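Local coordinates for VIN1 (Oscarella pearsei, PDB 6BFI), which binds actin filaments and may play a role in cell-cell adhesion, as a sponge member of the vinculin/alpha-catenin family, at residues A[497-511]-A[603-617]. Sequence-based numbering, arbitrary orientation.
Sequences LEFMKVSEARIQADV and VEGVAAVRSVIEDNW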
loop_
_atom_site.group_PDB
_atom_site.type_symbol
_atom_site.label_atom_id
_atom_site.label_comp_id
_atom_site.label_asym_id
_atom_site.label_seq_id
_atom_site.Cartn_x
_atom_site.Cartn_y
_atom_site.Cartn_z
ATOM N N LEU A 497 0.314 10.789 20.155
ATOM C CA LEU A 497 -0.043 11.410 21.427
ATOM C C LEU A 497 -0.400 10.360 22.471
ATOM O O LEU A 497 -0.022 10.483 23.643
ATOM C CB LEU A 497 -1.203 12.386 21.225
ATOM C CG LEU A 497 -1.807 13.023 22.481
ATOM C CD1 LEU A 497 -0.733 13.693 23.330
ATOM C CD2 LEU A 497 -2.885 14.023 22.100
ATOM N N GLU A 498 -1.123 9.315 22.062
ATOM C CA GLU A 498 -1.430 8.232 22.989
ATOM C C GLU A 498 -0.165 7.505 23.427
ATOM O O GLU A 498 -0.037 7.121 24.596
ATOM C CB GLU A 498 -2.422 7.255 22.356
ATOM C CG GLU A 498 -3.828 7.806 22.195
ATOM C CD GLU A 498 -4.498 8.127 23.521
ATOM O OE1 GLU A 498 -4.017 7.659 24.574
ATOM O OE2 GLU A 498 -5.513 8.852 23.512
ATOM N N PHE A 499 0.785 7.309 22.504
ATOM C CA PHE A 499 2.059 6.704 22.880
ATOM C C PHE A 499 2.783 7.559 23.913
ATOM O O PHE A 499 3.370 7.033 24.864
ATOM C CB PHE A 499 2.939 6.495 21.643
ATOM C CG PHE A 499 4.204 5.717 21.917
ATOM C CD1 PHE A 499 5.349 6.358 22.370
ATOM C CD2 PHE A 499 4.249 4.346 21.712
ATOM C CE1 PHE A 499 6.507 5.646 22.625
ATOM C CE2 PHE A 499 5.408 3.625 21.962
ATOM C CZ PHE A 499 6.539 4.277 22.417
ATOM N N MET A 500 2.742 8.884 23.746
ATOM C CA MET A 500 3.417 9.766 24.691
ATOM C C MET A 500 2.722 9.778 26.045
ATOM O O MET A 500 3.391 9.891 27.079
ATOM C CB MET A 500 3.506 11.182 24.123
ATOM C CG MET A 500 4.317 11.284 22.841
ATOM S SD MET A 500 5.936 10.493 22.977
ATOM C CE MET A 500 6.572 10.721 21.316
ATOM N N LYS A 501 1.391 9.661 26.067
ATOM C CA LYS A 501 0.682 9.594 27.342
ATOM C C LYS A 501 0.983 8.286 28.066
ATOM O O LYS A 501 1.381 8.289 29.237
ATOM C CB LYS A 501 -0.824 9.747 27.121
ATOM C CG LYS A 501 -1.284 11.172 26.838
ATOM C CD LYS A 501 -2.792 11.228 26.615
ATOM C CE LYS A 501 -3.281 12.663 26.474
ATOM N NZ LYS A 501 -4.731 12.724 26.138
ATOM N N VAL A 502 0.796 7.154 27.380
ATOM C CA VAL A 502 1.046 5.855 27.998
ATOM C C VAL A 502 2.491 5.755 28.469
ATOM O O VAL A 502 2.765 5.321 29.597
ATOM C CB VAL A 502 0.683 4.726 27.014
ATOM C CG1 VAL A 502 1.032 3.372 27.603
ATOM C CG2 VAL A 502 -0.797 4.786 26.663
ATOM N N SER A 503 3.435 6.175 27.623
ATOM C CA SER A 503 4.843 6.162 28.008
ATOM C C SER A 503 5.122 7.115 29.165
ATOM O O SER A 503 5.974 6.822 30.010
ATOM C CB SER A 503 5.720 6.522 26.809
ATOM O OG SER A 503 5.573 5.578 25.765
ATOM N N GLU A 504 4.422 8.248 29.223
ATOM C CA GLU A 504 4.610 9.171 30.337
ATOM C C GLU A 504 4.155 8.540 31.647
ATOM O O GLU A 504 4.839 8.652 32.672
ATOM C CB GLU A 504 3.853 10.473 30.072
ATOM C CG GLU A 504 4.151 11.602 31.053
ATOM C CD GLU A 504 3.292 12.831 30.807
ATOM O OE1 GLU A 504 2.335 12.738 30.008
ATOM O OE2 GLU A 504 3.569 13.891 31.411
ATOM N N ALA A 505 3.008 7.857 31.628
ATOM C CA ALA A 505 2.502 7.224 32.844
ATOM C C ALA A 505 3.399 6.071 33.279
ATOM O O ALA A 505 3.792 5.981 34.450
ATOM C CB ALA A 505 1.069 6.743 32.626
ATOM N N ARG A 506 3.736 5.175 32.345
ATOM C CA ARG A 506 4.589 4.039 32.680
ATOM C C ARG A 506 5.955 4.501 33.175
ATOM O O ARG A 506 6.492 3.946 34.141
ATOM C CB ARG A 506 4.735 3.117 31.468
ATOM C CG ARG A 506 3.468 2.342 31.133
ATOM C CD ARG A 506 3.495 1.777 29.719
ATOM N NE ARG A 506 3.603 0.322 29.694
ATOM C CZ ARG A 506 4.650 -0.345 29.216
ATOM N NH1 ARG A 506 5.686 0.315 28.712
ATOM N NH2 ARG A 506 4.658 -1.670 29.235
ATOM N N ILE A 507 6.523 5.523 32.534
ATOM C CA ILE A 507 7.804 6.059 32.983
ATOM C C ILE A 507 7.666 6.688 34.365
ATOM O O ILE A 507 8.576 6.593 35.193
ATOM C CB ILE A 507 8.361 7.055 31.949
ATOM C CG1 ILE A 507 8.915 6.304 30.736
ATOM C CG2 ILE A 507 9.448 7.926 32.559
ATOM C CD1 ILE A 507 9.355 7.208 29.609
ATOM N N GLN A 508 6.524 7.327 34.643
ATOM C CA GLN A 508 6.297 7.880 35.976
ATOM C C GLN A 508 6.284 6.780 37.031
ATOM O O GLN A 508 6.930 6.901 38.079
ATOM C CB GLN A 508 4.987 8.667 36.013
ATOM C CG GLN A 508 5.082 10.083 35.475
ATOM C CD GLN A 508 3.771 10.832 35.595
ATOM O OE1 GLN A 508 2.908 10.470 36.395
ATOM N NE2 GLN A 508 3.611 11.880 34.795
ATOM N N ALA A 509 5.552 5.695 36.769
ATOM C CA ALA A 509 5.483 4.602 37.736
ATOM C C ALA A 509 6.843 3.938 37.930
ATOM O O ALA A 509 7.241 3.641 39.064
ATOM C CB ALA A 509 4.444 3.573 37.292
ATOM N N ASP A 510 7.572 3.700 36.837
ATOM C CA ASP A 510 8.856 3.014 36.946
ATOM C C ASP A 510 9.909 3.896 37.607
ATOM O O ASP A 510 10.753 3.401 38.362
ATOM C CB ASP A 510 9.324 2.550 35.568
ATOM C CG ASP A 510 8.501 1.391 35.034
ATOM O OD1 ASP A 510 7.849 0.704 35.849
ATOM O OD2 ASP A 510 8.510 1.164 33.805
ATOM N N VAL A 511 9.879 5.202 37.336
ATOM C CA VAL A 511 10.804 6.116 37.999
ATOM C C VAL A 511 10.471 6.230 39.481
ATOM O O VAL A 511 11.369 6.290 40.329
ATOM C CB VAL A 511 10.793 7.490 37.303
ATOM C CG1 VAL A 511 11.445 8.544 38.190
ATOM C CG2 VAL A 511 11.512 7.407 35.967
ATOM N N VAL A 603 11.757 12.277 33.515
ATOM C CA VAL A 603 10.301 12.426 33.515
ATOM C C VAL A 603 9.896 13.780 32.942
ATOM O O VAL A 603 8.971 13.877 32.123
ATOM C CB VAL A 603 9.741 12.226 34.938
ATOM C CG1 VAL A 603 8.294 12.704 35.016
ATOM C CG2 VAL A 603 9.841 10.767 35.349
ATOM N N GLU A 604 10.600 14.841 33.343
ATOM C CA GLU A 604 10.268 16.174 32.851
ATOM C C GLU A 604 10.483 16.281 31.343
ATOM O O GLU A 604 9.682 16.911 30.639
ATOM C CB GLU A 604 11.094 17.224 33.594
ATOM C CG GLU A 604 10.517 18.626 33.521
ATOM C CD GLU A 604 11.417 19.587 32.773
ATOM O OE1 GLU A 604 12.574 19.217 32.484
ATOM O OE2 GLU A 604 10.966 20.713 32.477
ATOM N N GLY A 605 11.552 15.669 30.824
ATOM C CA GLY A 605 11.770 15.694 29.385
ATOM C C GLY A 605 10.672 14.983 28.615
ATOM O O GLY A 605 10.177 15.492 27.598
ATOM N N VAL A 606 10.273 13.799 29.087
ATOM C CA VAL A 606 9.160 13.090 28.456
ATOM C C VAL A 606 7.904 13.950 28.480
ATOM O O VAL A 606 7.180 14.053 27.479
ATOM C CB VAL A 606 8.929 11.730 29.139
ATOM C CG1 VAL A 606 7.640 11.094 28.640
ATOM C CG2 VAL A 606 10.111 10.808 28.888
ATOM N N ALA A 607 7.633 14.593 29.620
ATOM C CA ALA A 607 6.499 15.505 29.698
ATOM C C ALA A 607 6.612 16.631 28.678
ATOM O O ALA A 607 5.597 17.077 28.134
ATOM C CB ALA A 607 6.379 16.077 31.111
ATOM N N ALA A 608 7.833 17.096 28.401
ATOM C CA ALA A 608 8.012 18.162 27.419
ATOM C C ALA A 608 7.648 17.685 26.018
ATOM O O ALA A 608 6.917 18.371 25.288
ATOM C CB ALA A 608 9.450 18.676 27.457
ATOM N N VAL A 609 8.146 16.510 25.624
ATOM C CA VAL A 609 7.807 15.973 24.306
ATOM C C VAL A 609 6.298 15.770 24.187
ATOM O O VAL A 609 5.671 16.146 23.183
ATOM C CB VAL A 609 8.576 14.665 24.046
ATOM C CG1 VAL A 609 8.292 14.150 22.641
ATOM C CG2 VAL A 609 10.069 14.881 24.260
ATOM N N ARG A 610 5.694 15.175 25.222
ATOM C CA ARG A 610 4.247 15.003 25.250
ATOM C C ARG A 610 3.525 16.338 25.144
ATOM O O ARG A 610 2.439 16.408 24.560
ATOM C CB ARG A 610 3.835 14.274 26.532
ATOM C CG ARG A 610 2.384 13.818 26.568
ATOM C CD ARG A 610 1.477 14.801 27.309
ATOM N NE ARG A 610 1.880 14.988 28.701
ATOM C CZ ARG A 610 2.377 16.120 29.191
ATOM N NH1 ARG A 610 2.523 17.176 28.402
ATOM N NH2 ARG A 610 2.720 16.200 30.469
ATOM N N SER A 611 4.109 17.405 25.692
ATOM C CA SER A 611 3.469 18.714 25.619
ATOM C C SER A 611 3.540 19.287 24.210
ATOM O O SER A 611 2.587 19.926 23.749
ATOM C CB SER A 611 4.111 19.678 26.615
ATOM O OG SER A 611 3.671 21.005 26.373
ATOM N N VAL A 612 4.662 19.085 23.516
ATOM C CA VAL A 612 4.770 19.575 22.143
ATOM C C VAL A 612 3.771 18.853 21.246
ATOM O O VAL A 612 3.000 19.481 20.503
ATOM C CB VAL A 612 6.211 19.422 21.625
ATOM C CG1 VAL A 612 6.285 19.800 20.155
ATOM C CG2 VAL A 612 7.159 20.281 22.445
ATOM N N ILE A 613 3.755 17.519 21.318
ATOM C CA ILE A 613 2.809 16.759 20.503
ATOM C C ILE A 613 1.375 17.111 20.882
ATOM O O ILE A 613 0.496 17.227 20.017
ATOM C CB ILE A 613 3.086 15.251 20.635
ATOM C CG1 ILE A 613 4.410 14.902 19.947
ATOM C CG2 ILE A 613 1.932 14.437 20.062
ATOM C CD1 ILE A 613 4.683 13.422 19.851
ATOM N N GLU A 614 1.124 17.317 22.176
ATOM C CA GLU A 614 -0.221 17.638 22.640
ATOM C C GLU A 614 -0.682 18.990 22.108
ATOM O O GLU A 614 -1.833 19.138 21.682
ATOM C CB GLU A 614 -0.256 17.620 24.168
ATOM C CG GLU A 614 -1.594 17.236 24.772
ATOM C CD GLU A 614 -1.532 17.115 26.285
ATOM O OE1 GLU A 614 -0.849 17.945 26.924
ATOM O OE2 GLU A 614 -2.156 16.183 26.833
ATOM N N ASP A 615 0.207 19.984 22.117
ATOM C CA ASP A 615 -0.135 21.309 21.616
ATOM C C ASP A 615 -0.219 21.363 20.098
ATOM O O ASP A 615 -0.824 22.297 19.562
ATOM C CB ASP A 615 0.878 22.341 22.115
ATOM C CG ASP A 615 0.820 22.534 23.618
ATOM O OD1 ASP A 615 -0.208 22.163 24.224
ATOM O OD2 ASP A 615 1.798 23.057 24.195
ATOM N N ASN A 616 0.368 20.397 19.394
ATOM C CA ASN A 616 0.175 20.316 17.951
ATOM C C ASN A 616 -1.021 19.453 17.559
ATOM O O ASN A 616 -1.279 19.284 16.362
ATOM C CB ASN A 616 1.442 19.778 17.277
ATOM C CG ASN A 616 1.478 20.056 15.781
ATOM O OD1 ASN A 616 1.227 19.168 14.964
ATOM N ND2 ASN A 616 1.788 21.296 15.417
ATOM N N TRP A 617 -1.763 18.920 18.526
ATOM C CA TRP A 617 -2.842 17.992 18.213
ATOM C C TRP A 617 -4.045 18.724 17.631
ATOM O O TRP A 617 -4.417 19.810 18.083
ATOM C CB TRP A 617 -3.256 17.218 19.463
ATOM C CG TRP A 617 -4.206 16.088 19.192
ATOM C CD1 TRP A 617 -3.880 14.822 18.796
ATOM C CD2 TRP A 617 -5.635 16.116 19.308
ATOM N NE1 TRP A 617 -5.017 14.064 18.653
ATOM C CE2 TRP A 617 -6.107 14.835 18.962
ATOM C CE3 TRP A 617 -6.559 17.101 19.670
ATOM C CZ2 TRP A 617 -7.462 14.511 18.967
ATOM C CZ3 TRP A 617 -7.906 16.779 19.673
ATOM C CH2 TRP A 617 -8.344 15.494 19.324
#
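Glu504 reaches from helix 496-519 to Arg610 on helix 589-615 and is gripped side-on: NE of Arg610 donates to OE1 of Glu504, and NH2 of Arg610 to OE2, each at 2.6 Å. Both oxygens are met on their syn sides, but the carboxylate and guanidinium planes are turned 50° apart, so this two-bond salt bridge is twisted. Bends at chi2 and chi3 of Arg610 curl its chain round to turn the NE/NH2 edge of the guanidinium toward Glu504, while its CG lies against CB of Met500. Glu614 adds a long, purely electrostatic partner on the arginine's own helix.

Beside the charges runs an apolar seam. Met500, its chain bent at chi2 (-50°), crosses Ile613 at about a right angle, with CE of Met500 3.6 Å from CD1 of Ile613. Further along, CD1 of Ile507 meets CG2 of Val606 tip to tip at 3.7 Å, and Val511 closes on Val603. Where helix 589-615 has ended, CD2 of Leu497 sits over the five-membered ring of Trp617 in a CH-pi contact, 3.9 Å from its centroid.

Helices 524-550 and 555-569 flank the seam. The segments 497-511 and 603-615 run antiparallel, their axes 157° apart in direction and 9.4 Å apart at closest approach; they belong to a helical bundle of the kind from which vinculin-family proteins are built.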